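Protein-S-isoprenylcysteine O-methyltransferase (Tribolium castaneum, PDB 5V7P) methylates isoprenylated C-terminal cysteines of proteins, with S-adenosyl-L-methionine as methyl donor, as an endoplasmic reticulum membrane enzyme. Local coordinates at residues A[12-17]-A[69-75]; A[102-107]-A[122-126]; A[141-145]-A[226-231]. All coordinates share one frame; numbering follows the deposited sequence.

Contact 1: A[12-17]-A[69-75]; sequences SFTGSS and AFLGLVL
Ser16 and Ala69 meet where segments 12-17 and 69-75 pass, their axes 7.3 Å apart at closest approach and crossing at -40°. The Ser16 hydroxyl stands anti to its own backbone nitrogen (chi1 178°), which swings it off its helix and lets OG donate to Ala69 O at 2.8 Å. That carbonyl also takes the helical bond from Leu73 N, and the two donors reach it from opposite faces of its plane. Alongside, the CB atoms of Ser16 and Ala69 lie 3.7 Å apart.

One turn on, the packing is tightest around Gly72. Its CA comes within 3.3 Å of Ser17 OG; with no side chain on Gly72, the backbones can come this close. Ser17 OG is meanwhile folded back on its own helix, donating to Phe13 O, which accepts Ser17 N as well, from the opposite face of its plane. Phe13 closes one flank. Its CD1 sits 3.5 Å from Gly72 N, and its far tip, CZ, reaches Leu75 CD2 at 3.5 Å, the two side chains crossing at about a right angle. Ser17 OG hangs over the centre of the ring, 4.2 Å above its plane.

The other flank is looser. Leu73 starts away from helix 4-29, and its side chain comes no nearer than 4.4 Å, from CB to Ser16 OG. On the back of helix 4-29, Gly15 touches a bound MPG lipid and Thr14 lies at the surface.

Helix 35-56 covers the Ala69 and Leu73 side through Leu53 and Val42. Helix 90-113 comes in on the Phe13 flank, stacking the Tyr104 ring on Phe13 and touching Leu75 with Leu101.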
loop_
_atom_site.group_PDB
_atom_site.type_symbol
_atom_site.label_atom_id
_atom_site.label_comp_id
_atom_site.label_asym_id
_atom_site.label_seq_id
_atom_site.Cartn_x
_atom_site.Cartn_y
_atom_site.Cartn_z
ATOM N N SER A 12 9.543 -9.502 17.561
ATOM C CA SER A 12 8.949 -8.320 18.177
ATOM C C SER A 12 7.427 -8.384 18.151
ATOM O O SER A 12 6.767 -7.979 19.115
ATOM C CB SER A 12 9.444 -7.061 17.465
ATOM O OG SER A 12 10.857 -7.043 17.396
ATOM N N PHE A 13 6.851 -8.891 17.058
ATOM C CA PHE A 13 5.398 -8.935 16.934
ATOM C C PHE A 13 4.786 -9.888 17.954
ATOM O O PHE A 13 3.843 -9.527 18.667
ATOM C CB PHE A 13 5.015 -9.345 15.513
ATOM C CG PHE A 13 3.538 -9.523 15.307
ATOM C CD1 PHE A 13 2.705 -8.425 15.167
ATOM C CD2 PHE A 13 2.985 -10.791 15.239
ATOM C CE1 PHE A 13 1.349 -8.589 14.970
ATOM C CE2 PHE A 13 1.628 -10.960 15.043
ATOM C CZ PHE A 13 0.809 -9.859 14.908
ATOM N N THR A 14 5.311 -11.113 18.035
ATOM C CA THR A 14 4.770 -12.089 18.975
ATOM C C THR A 14 5.135 -11.730 20.410
ATOM O O THR A 14 4.301 -11.846 21.317
ATOM C CB THR A 14 5.274 -13.492 18.631
ATOM O OG1 THR A 14 6.704 -13.526 18.709
ATOM C CG2 THR A 14 4.837 -13.891 17.228
ATOM N N GLY A 15 6.375 -11.292 20.636
ATOM C CA GLY A 15 6.765 -10.870 21.972
ATOM C C GLY A 15 5.887 -9.751 22.498
ATOM O O GLY A 15 5.398 -9.805 23.629
ATOM N N SER A 16 5.674 -8.718 21.679
ATOM C CA SER A 16 4.776 -7.638 22.073
ATOM C C SER A 16 3.357 -8.155 22.269
ATOM O O SER A 16 2.666 -7.756 23.213
ATOM C CB SER A 16 4.804 -6.524 21.025
ATOM O OG SER A 16 3.901 -5.485 21.360
ATOM N N SER A 17 2.908 -9.053 21.390
ATOM C CA SER A 17 1.583 -9.642 21.549
ATOM C C SER A 17 1.480 -10.412 22.859
ATOM O O SER A 17 0.444 -10.368 23.534
ATOM C CB SER A 17 1.271 -10.557 20.365
ATOM O OG SER A 17 1.099 -9.811 19.172
ATOM N N ALA A 69 6.199 -4.516 16.823
ATOM C CA ALA A 69 5.684 -4.513 18.188
ATOM C C ALA A 69 4.410 -3.685 18.291
ATOM O O ALA A 69 3.465 -4.065 18.993
ATOM C CB ALA A 69 6.747 -3.980 19.148
ATOM N N PHE A 70 4.368 -2.543 17.602
ATOM C CA PHE A 70 3.171 -1.712 17.620
ATOM C C PHE A 70 1.978 -2.459 17.041
ATOM O O PHE A 70 0.867 -2.384 17.580
ATOM C CB PHE A 70 3.423 -0.417 16.847
ATOM C CG PHE A 70 2.172 0.351 16.523
ATOM C CD1 PHE A 70 1.554 1.133 17.485
ATOM C CD2 PHE A 70 1.617 0.293 15.256
ATOM C CE1 PHE A 70 0.404 1.842 17.188
ATOM C CE2 PHE A 70 0.468 0.997 14.953
ATOM C CZ PHE A 70 -0.140 1.774 15.921
ATOM N N LEU A 71 2.191 -3.199 15.950
ATOM C CA LEU A 71 1.100 -3.955 15.344
ATOM C C LEU A 71 0.644 -5.097 16.242
ATOM O O LEU A 71 -0.550 -5.423 16.269
ATOM C CB LEU A 71 1.533 -4.484 13.977
ATOM C CG LEU A 71 1.767 -3.410 12.912
ATOM C CD1 LEU A 71 2.488 -3.994 11.705
ATOM C CD2 LEU A 71 0.451 -2.776 12.488
ATOM N N GLY A 72 1.566 -5.718 16.978
ATOM C CA GLY A 72 1.159 -6.694 17.974
ATOM C C GLY A 72 0.333 -6.062 19.075
ATOM O O GLY A 72 -0.638 -6.651 19.557
ATOM N N LEU A 73 0.704 -4.847 19.481
ATOM C CA LEU A 73 -0.099 -4.101 20.444
ATOM C C LEU A 73 -1.527 -3.935 19.938
ATOM O O LEU A 73 -2.493 -4.229 20.652
ATOM C CB LEU A 73 0.542 -2.735 20.702
ATOM C CG LEU A 73 0.411 -2.141 22.106
ATOM C CD1 LEU A 73 0.921 -0.706 22.126
ATOM C CD2 LEU A 73 -1.015 -2.202 22.597
ATOM N N VAL A 74 -1.674 -3.474 18.693
ATOM C CA VAL A 74 -3.001 -3.238 18.133
ATOM C C VAL A 74 -3.783 -4.543 18.041
ATOM O O VAL A 74 -4.992 -4.577 18.295
ATOM C CB VAL A 74 -2.876 -2.552 16.761
ATOM C CG1 VAL A 74 -4.240 -2.385 16.105
ATOM C CG2 VAL A 74 -2.190 -1.198 16.915
ATOM N N LEU A 75 -3.109 -5.633 17.675
ATOM C CA LEU A 75 -3.780 -6.925 17.572
ATOM C C LEU A 75 -4.429 -7.313 18.897
ATOM O O LEU A 75 -5.634 -7.586 18.959
ATOM C CB LEU A 75 -2.781 -7.992 17.123
ATOM C CG LEU A 75 -3.270 -9.443 17.157
ATOM C CD1 LEU A 75 -4.528 -9.620 16.317
ATOM C CD2 LEU A 75 -2.175 -10.378 16.679
#

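Contact 2: A[102-107]-A[122-126]; sequences FHYSEF and SFVIN. With MPG ([(Z)-octadec-9-enyl] (2R)-2,3-bis(oxidanyl)propanoate), chain B.
His103 and Phe123 make the polar joint between helix 90-113 and the loop that comes back over it. The histidine leaves its helix with CG anti to the carbonyl carbon (chi1 -71°), and CB passes 3.6 Å from Phe123 O. CG is likewise beside Phe123 O, with Ile125 CG1 a little further off. ND1 then donates to Phe123 O at 3.0 Å, with an N-H...O angle of 148°; the carbonyl points almost straight at it and lies slightly out of the ring plane. Val124 CG1 also approaches ND1, crossing the imidazole at about a right angle. At the outer end, CE1 has Val124 O at its edge, in the plane of the ring, 3.5 Å away. Phe102 CD2 sits over the centre of one imidazole face; bond, edge and this neighbour together probably hold the ring's rotation.

Two successive carbonyls, of Phe123 and Val124, thus face the imidazole where the 3-10 segment ends and Val124 takes left-handed helical angles, within the loop that connects transmembrane helices 90-113 and 129-148. That turn also sets Val124 CG2 against the tail of a bound MPG, 3.7 Å from C15, and puts Asn126 beside the tail's end. The side chain of Arg246, inferred to bind substrate, is about 8 Å from that of Val124.

On the other side of the turn, Phe107 and Phe123 form an offset stack, centroids 4.2 Å apart and planes at 15°, with Phe107 CB also over the Phe123 face. Tyr104 CD1 meets the edge of the Phe123 ring. Glu106 packs its CG against Val124 CG1 and Ser122 O, while its carboxylate turns to Lys174, Arg173 and His186.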
loop_
_atom_site.group_PDB
_atom_site.type_symbol
_atom_site.label_atom_id
_atom_site.label_comp_id
_atom_site.label_asym_id
_atom_site.label_seq_id
_atom_site.Cartn_x
_atom_site.Cartn_y
_atom_site.Cartn_z
ATOM N N PHE A 102 -3.180 -7.433 8.793
ATOM C CA PHE A 102 -2.919 -7.130 7.391
ATOM C C PHE A 102 -1.529 -6.535 7.212
ATOM O O PHE A 102 -0.729 -7.023 6.407
ATOM C CB PHE A 102 -3.975 -6.170 6.847
ATOM C CG PHE A 102 -3.679 -5.683 5.457
ATOM C CD1 PHE A 102 -4.106 -6.402 4.354
ATOM C CD2 PHE A 102 -2.958 -4.515 5.254
ATOM C CE1 PHE A 102 -3.829 -5.964 3.075
ATOM C CE2 PHE A 102 -2.678 -4.072 3.975
ATOM C CZ PHE A 102 -3.113 -4.797 2.885
ATOM N N HIS A 103 -1.224 -5.474 7.961
ATOM C CA HIS A 103 0.024 -4.752 7.745
ATOM C C HIS A 103 1.233 -5.590 8.142
ATOM O O HIS A 103 2.273 -5.536 7.477
ATOM C CB HIS A 103 0.000 -3.430 8.511
ATOM C CG HIS A 103 -0.944 -2.420 7.935
ATOM N ND1 HIS A 103 -0.690 -1.752 6.756
ATOM C CD2 HIS A 103 -2.145 -1.969 8.370
ATOM C CE1 HIS A 103 -1.692 -0.933 6.491
ATOM N NE2 HIS A 103 -2.588 -1.046 7.455
ATOM N N TYR A 104 1.123 -6.378 9.214
ATOM C CA TYR A 104 2.261 -7.195 9.622
ATOM C C TYR A 104 2.475 -8.359 8.664
ATOM O O TYR A 104 3.587 -8.571 8.167
ATOM C CB TYR A 104 2.083 -7.726 11.043
ATOM C CG TYR A 104 3.172 -8.720 11.365
ATOM C CD1 TYR A 104 4.489 -8.303 11.499
ATOM C CD2 TYR A 104 2.896 -10.073 11.482
ATOM C CE1 TYR A 104 5.494 -9.201 11.766
ATOM C CE2 TYR A 104 3.899 -10.981 11.752
ATOM C CZ TYR A 104 5.196 -10.536 11.893
ATOM O OH TYR A 104 6.205 -11.425 12.156
ATOM N N SER A 105 1.423 -9.144 8.411
ATOM C CA SER A 105 1.549 -10.266 7.490
ATOM C C SER A 105 2.035 -9.809 6.122
ATOM O O SER A 105 2.689 -10.576 5.405
ATOM C CB SER A 105 0.209 -10.991 7.365
ATOM O OG SER A 105 -0.801 -10.114 6.895
ATOM N N GLU A 106 1.730 -8.565 5.746
ATOM C CA GLU A 106 2.259 -8.012 4.504
ATOM C C GLU A 106 3.779 -7.909 4.558
ATOM O O GLU A 106 4.468 -8.228 3.581
ATOM C CB GLU A 106 1.639 -6.640 4.244
ATOM C CG GLU A 106 1.859 -6.115 2.842
ATOM C CD GLU A 106 0.942 -6.758 1.822
ATOM O OE1 GLU A 106 1.201 -6.599 0.610
ATOM O OE2 GLU A 106 -0.042 -7.414 2.225
ATOM N N PHE A 107 4.320 -7.461 5.694
ATOM C CA PHE A 107 5.767 -7.423 5.868
ATOM C C PHE A 107 6.355 -8.827 5.860
ATOM O O PHE A 107 7.377 -9.078 5.212
ATOM C CB PHE A 107 6.115 -6.710 7.177
ATOM C CG PHE A 107 7.591 -6.624 7.452
ATOM C CD1 PHE A 107 8.263 -7.679 8.050
ATOM C CD2 PHE A 107 8.305 -5.485 7.125
ATOM C CE1 PHE A 107 9.620 -7.601 8.304
ATOM C CE2 PHE A 107 9.659 -5.402 7.380
ATOM C CZ PHE A 107 10.317 -6.462 7.971
ATOM N N SER A 122 7.594 -2.152 3.618
ATOM C CA SER A 122 6.922 -3.432 3.441
ATOM C C SER A 122 5.732 -3.597 4.378
ATOM O O SER A 122 4.861 -4.432 4.110
ATOM C CB SER A 122 7.918 -4.573 3.646
ATOM O OG SER A 122 8.978 -4.490 2.708
ATOM N N PHE A 123 5.674 -2.830 5.472
ATOM C CA PHE A 123 4.463 -2.772 6.282
ATOM C C PHE A 123 3.326 -2.053 5.568
ATOM O O PHE A 123 2.208 -2.018 6.095
ATOM C CB PHE A 123 4.748 -2.083 7.617
ATOM C CG PHE A 123 5.608 -2.890 8.545
ATOM C CD1 PHE A 123 5.089 -3.987 9.211
ATOM C CD2 PHE A 123 6.932 -2.548 8.763
ATOM C CE1 PHE A 123 5.873 -4.729 10.069
ATOM C CE2 PHE A 123 7.722 -3.289 9.623
ATOM C CZ PHE A 123 7.190 -4.380 10.275
ATOM N N VAL A 124 3.600 -1.460 4.404
ATOM C CA VAL A 124 2.597 -0.896 3.505
ATOM C C VAL A 124 1.666 0.067 4.236
ATOM O O VAL A 124 0.468 0.139 3.942
ATOM C CB VAL A 124 1.813 -2.022 2.791
ATOM C CG1 VAL A 124 0.751 -2.699 3.681
ATOM C CG2 VAL A 124 1.196 -1.510 1.505
ATOM N N ILE A 125 2.217 0.850 5.159
ATOM C CA ILE A 125 1.438 1.826 5.914
ATOM C C ILE A 125 1.530 3.186 5.228
ATOM O O ILE A 125 2.627 3.682 4.946
ATOM C CB ILE A 125 1.920 1.910 7.374
ATOM C CG1 ILE A 125 1.966 0.510 8.001
ATOM C CG2 ILE A 125 0.997 2.825 8.178
ATOM C CD1 ILE A 125 2.494 0.469 9.427
ATOM N N ASN A 126 0.374 3.780 4.950
ATOM C CA ASN A 126 0.256 5.148 4.456
ATOM C C ASN A 126 -0.386 5.957 5.573
ATOM O O ASN A 126 -1.501 5.626 5.986
ATOM C CB ASN A 126 -0.593 5.196 3.184
ATOM C CG ASN A 126 0.138 5.795 2.002
ATOM O OD1 ASN A 126 1.307 6.164 2.095
ATOM N ND2 ASN A 126 -0.550 5.882 0.871
HETATM C C2 MPG B . -9.085 3.926 2.603
HETATM C C3 MPG B . -9.701 2.889 1.672
HETATM C C4 MPG B . -8.713 2.452 0.595
HETATM C C5 MPG B . -9.267 1.240 -0.120
HETATM C C6 MPG B . -8.362 0.902 -1.293
HETATM C C7 MPG B . -6.965 0.469 -0.857
HETATM C C8 MPG B . -5.991 1.026 -1.880
HETATM C C9 MPG B . -4.657 0.298 -1.741
HETATM C C10 MPG B . -3.555 0.876 -1.321
HETATM C C11 MPG B . -3.474 2.351 -0.923
HETATM C C12 MPG B . -2.404 2.524 0.144
HETATM C C13 MPG B . -1.018 2.299 -0.448
HETATM C C14 MPG B . -0.067 1.962 0.691
HETATM C C15 MPG B . 1.376 1.974 0.191
HETATM C C16 MPG B . 2.240 2.856 1.089
HETATM O O1 MPG B . -8.395 2.749 4.545
HETATM C C1 MPG B . -7.907 3.359 3.394
HETATM C CXD MPG B . -8.381 0.673 5.953
HETATM O O2 MPG B . -9.258 -0.415 5.906
HETATM C C21 MPG B . -8.862 1.659 7.029
HETATM O O3 MPG B . -10.142 1.302 7.469
HETATM O O4 MPG B . -8.268 0.705 3.601
HETATM C CX3 MPG B . -8.343 1.355 4.591
#

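Contact 3: A[141-145]-A[226-231]; sequences EFFIE and LINPLC. With UND (undecane), chain K.
Phe142 of helix 129-148 and Asn228 bring the two backbones nearest, their CA atoms 6.3 Å apart, just after Ile227 has ended helix 210-225 in a Schellman motif with positive phi (49°). Beyond it the chain turns through Pro229 and starts helix 231-258 at Cys231. Glu141 reaches into this turn with an extended side chain. Its OE2 accepts from Leu230 N at 2.9 Å, a nearly straight bond (162°) that uses the syn side of the carboxylate, and OE1 takes a weaker, bent one from Cys231 N at 3.2 Å. On its way there the carboxylate lies stacked on the Asn228 amide, the planes 23° apart and the chains sliding past each other in opposite directions. An alanine in place of Glu141 would remove this carboxylate and is likely to leave Leu230 N without its acceptor and the turn less firmly tied to helix 129-148.

Glu145, one helical turn on, lies against the Pro229 ring, its OE2 3.4 Å from Pro229 CD. The ammonium of Lys153 draws the group together, pairing with Glu145 OE1, Asn228 OD1 and the carbonyls of Leu226 and Ile227. Phe142 presents its edge to Leu226 O, with CD1 3.5 Å away, and also packs against Leu226 CG. Leu230 lies on the surface, where it and Ile144 both touch a bound undecane. The arrangement is consistent with the tight lumenal turn of a transmembrane helical hairpin, 210-225 and 231-258, with Leu230 N, and weakly Cys231 N, held by an acid of helix 129-148.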
loop_
_atom_site.group_PDB
_atom_site.type_symbol
_atom_site.label_atom_id
_atom_site.label_comp_id
_atom_site.label_asym_id
_atom_site.label_seq_id
_atom_site.Cartn_x
_atom_site.Cartn_y
_atom_site.Cartn_z
ATOM N N GLU A 141 -16.822 8.245 11.876
ATOM C CA GLU A 141 -18.154 7.775 11.514
ATOM C C GLU A 141 -18.629 6.712 12.493
ATOM O O GLU A 141 -19.751 6.782 13.008
ATOM C CB GLU A 141 -18.171 7.221 10.088
ATOM C CG GLU A 141 -19.552 6.705 9.682
ATOM C CD GLU A 141 -19.594 6.074 8.309
ATOM O OE1 GLU A 141 -18.584 6.143 7.582
ATOM O OE2 GLU A 141 -20.646 5.502 7.961
ATOM N N PHE A 142 -17.785 5.715 12.762
ATOM C CA PHE A 142 -18.173 4.646 13.673
ATOM C C PHE A 142 -18.609 5.209 15.020
ATOM O O PHE A 142 -19.714 4.925 15.495
ATOM C CB PHE A 142 -17.019 3.658 13.853
ATOM C CG PHE A 142 -17.326 2.544 14.818
ATOM C CD1 PHE A 142 -17.944 1.383 14.381
ATOM C CD2 PHE A 142 -17.006 2.662 16.161
ATOM C CE1 PHE A 142 -18.234 0.359 15.265
ATOM C CE2 PHE A 142 -17.294 1.642 17.048
ATOM C CZ PHE A 142 -17.908 0.489 16.600
ATOM N N PHE A 143 -17.760 6.031 15.640
ATOM C CA PHE A 143 -18.026 6.480 17.001
ATOM C C PHE A 143 -19.129 7.531 17.064
ATOM O O PHE A 143 -19.861 7.588 18.056
ATOM C CB PHE A 143 -16.741 7.008 17.637
ATOM C CG PHE A 143 -15.771 5.923 17.998
ATOM C CD1 PHE A 143 -16.006 5.109 19.093
ATOM C CD2 PHE A 143 -14.642 5.698 17.231
ATOM C CE1 PHE A 143 -15.126 4.100 19.424
ATOM C CE2 PHE A 143 -13.757 4.691 17.556
ATOM C CZ PHE A 143 -14.001 3.888 18.655
ATOM N N ILE A 144 -19.269 8.364 16.031
ATOM C CA ILE A 144 -20.428 9.249 15.960
ATOM C C ILE A 144 -21.696 8.429 15.759
ATOM O O ILE A 144 -22.716 8.659 16.419
ATOM C CB ILE A 144 -20.243 10.296 14.843
ATOM C CG1 ILE A 144 -19.151 11.294 15.242
ATOM C CG2 ILE A 144 -21.560 11.029 14.556
ATOM C CD1 ILE A 144 -18.851 12.362 14.195
ATOM N N GLU A 145 -21.649 7.453 14.849
ATOM C CA GLU A 145 -22.817 6.616 14.599
ATOM C C GLU A 145 -23.114 5.709 15.785
ATOM O O GLU A 145 -24.282 5.431 16.082
ATOM C CB GLU A 145 -22.611 5.785 13.334
ATOM C CG GLU A 145 -22.750 6.576 12.046
ATOM C CD GLU A 145 -22.424 5.749 10.820
ATOM O OE1 GLU A 145 -21.893 4.631 10.981
ATOM O OE2 GLU A 145 -22.696 6.218 9.696
ATOM N N LEU A 226 -17.091 -2.563 10.384
ATOM C CA LEU A 226 -17.509 -1.387 11.136
ATOM C C LEU A 226 -18.977 -1.033 10.932
ATOM O O LEU A 226 -19.498 -0.193 11.674
ATOM C CB LEU A 226 -16.631 -0.191 10.736
ATOM C CG LEU A 226 -15.524 0.317 11.666
ATOM C CD1 LEU A 226 -14.997 -0.741 12.624
ATOM C CD2 LEU A 226 -14.378 0.867 10.831
ATOM N N ILE A 227 -19.649 -1.642 9.958
ATOM C CA ILE A 227 -21.017 -1.271 9.613
ATOM C C ILE A 227 -21.078 0.245 9.449
ATOM O O ILE A 227 -21.873 0.924 10.107
ATOM C CB ILE A 227 -22.023 -1.771 10.668
ATOM C CG1 ILE A 227 -21.761 -3.252 10.979
ATOM C CG2 ILE A 227 -23.457 -1.567 10.172
ATOM C CD1 ILE A 227 -22.757 -3.898 11.931
ATOM N N ASN A 228 -20.219 0.782 8.577
ATOM C CA ASN A 228 -20.195 2.203 8.265
ATOM C C ASN A 228 -20.904 2.427 6.935
ATOM O O ASN A 228 -20.307 2.190 5.874
ATOM C CB ASN A 228 -18.752 2.717 8.198
ATOM C CG ASN A 228 -18.163 2.997 9.569
ATOM O OD1 ASN A 228 -18.887 3.211 10.539
ATOM N ND2 ASN A 228 -16.838 3.009 9.650
ATOM N N PRO A 229 -22.162 2.883 6.923
ATOM C CA PRO A 229 -22.873 3.028 5.641
ATOM C C PRO A 229 -22.296 4.097 4.729
ATOM O O PRO A 229 -22.557 4.057 3.520
ATOM C CB PRO A 229 -24.307 3.372 6.069
ATOM C CG PRO A 229 -24.175 3.938 7.438
ATOM C CD PRO A 229 -23.018 3.229 8.071
ATOM N N LEU A 230 -21.530 5.052 5.252
ATOM C CA LEU A 230 -20.931 6.071 4.398
ATOM C C LEU A 230 -19.592 5.626 3.820
ATOM O O LEU A 230 -19.298 5.906 2.653
ATOM C CB LEU A 230 -20.745 7.376 5.180
ATOM C CG LEU A 230 -22.007 8.010 5.773
ATOM C CD1 LEU A 230 -21.646 9.276 6.538
ATOM C CD2 LEU A 230 -23.038 8.314 4.692
ATOM N N CYS A 231 -18.775 4.929 4.610
ATOM C CA CYS A 231 -17.436 4.568 4.159
ATOM C C CYS A 231 -17.441 3.387 3.199
ATOM O O CYS A 231 -16.532 3.273 2.370
ATOM C CB CYS A 231 -16.544 4.251 5.360
ATOM S SG CYS A 231 -15.788 5.710 6.125
HETATM C C1 UND K . -13.847 9.778 3.134
HETATM C C2 UND K . -15.247 10.385 3.139
HETATM C C3 UND K . -16.215 9.438 3.848
HETATM C C4 UND K . -17.354 10.216 4.510
HETATM C C5 UND K . -17.493 9.804 5.977
HETATM C C6 UND K . -18.155 10.921 6.782
HETATM C C7 UND K . -17.737 10.793 8.246
HETATM C C8 UND K . -18.347 11.931 9.059
HETATM C C9 UND K . -19.842 11.675 9.264
HETATM C C10 UND K . -20.148 11.462 10.746
HETATM C C11 UND K . -21.417 10.622 10.891
#

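How the contacts relate
The three contacts come in series along the chain and step across the helical membrane bundle. Contacts 1 and 2 are neighbours, their centres 13 Å apart, and they touch: Leu71 CD1 packs on Phe123 CD1 at 3.6 Å, and helices 59-84 and 90-113 follow one another in sequence. Contact 3 stands apart, about 27 Å from contact 1 and 24 Å from contact 2 between centres, but contact 2 leads to it through the loop that enters helix 129-148. Contact 1 thus joins the N-terminal helices, contact 2 links them to the lipid-lined region near Ser211, which binds S-adenosyl-L-methionine, and Arg246, which probably binds substrate, and contact 3 fastens the hairpin turn at the probable lumenal end.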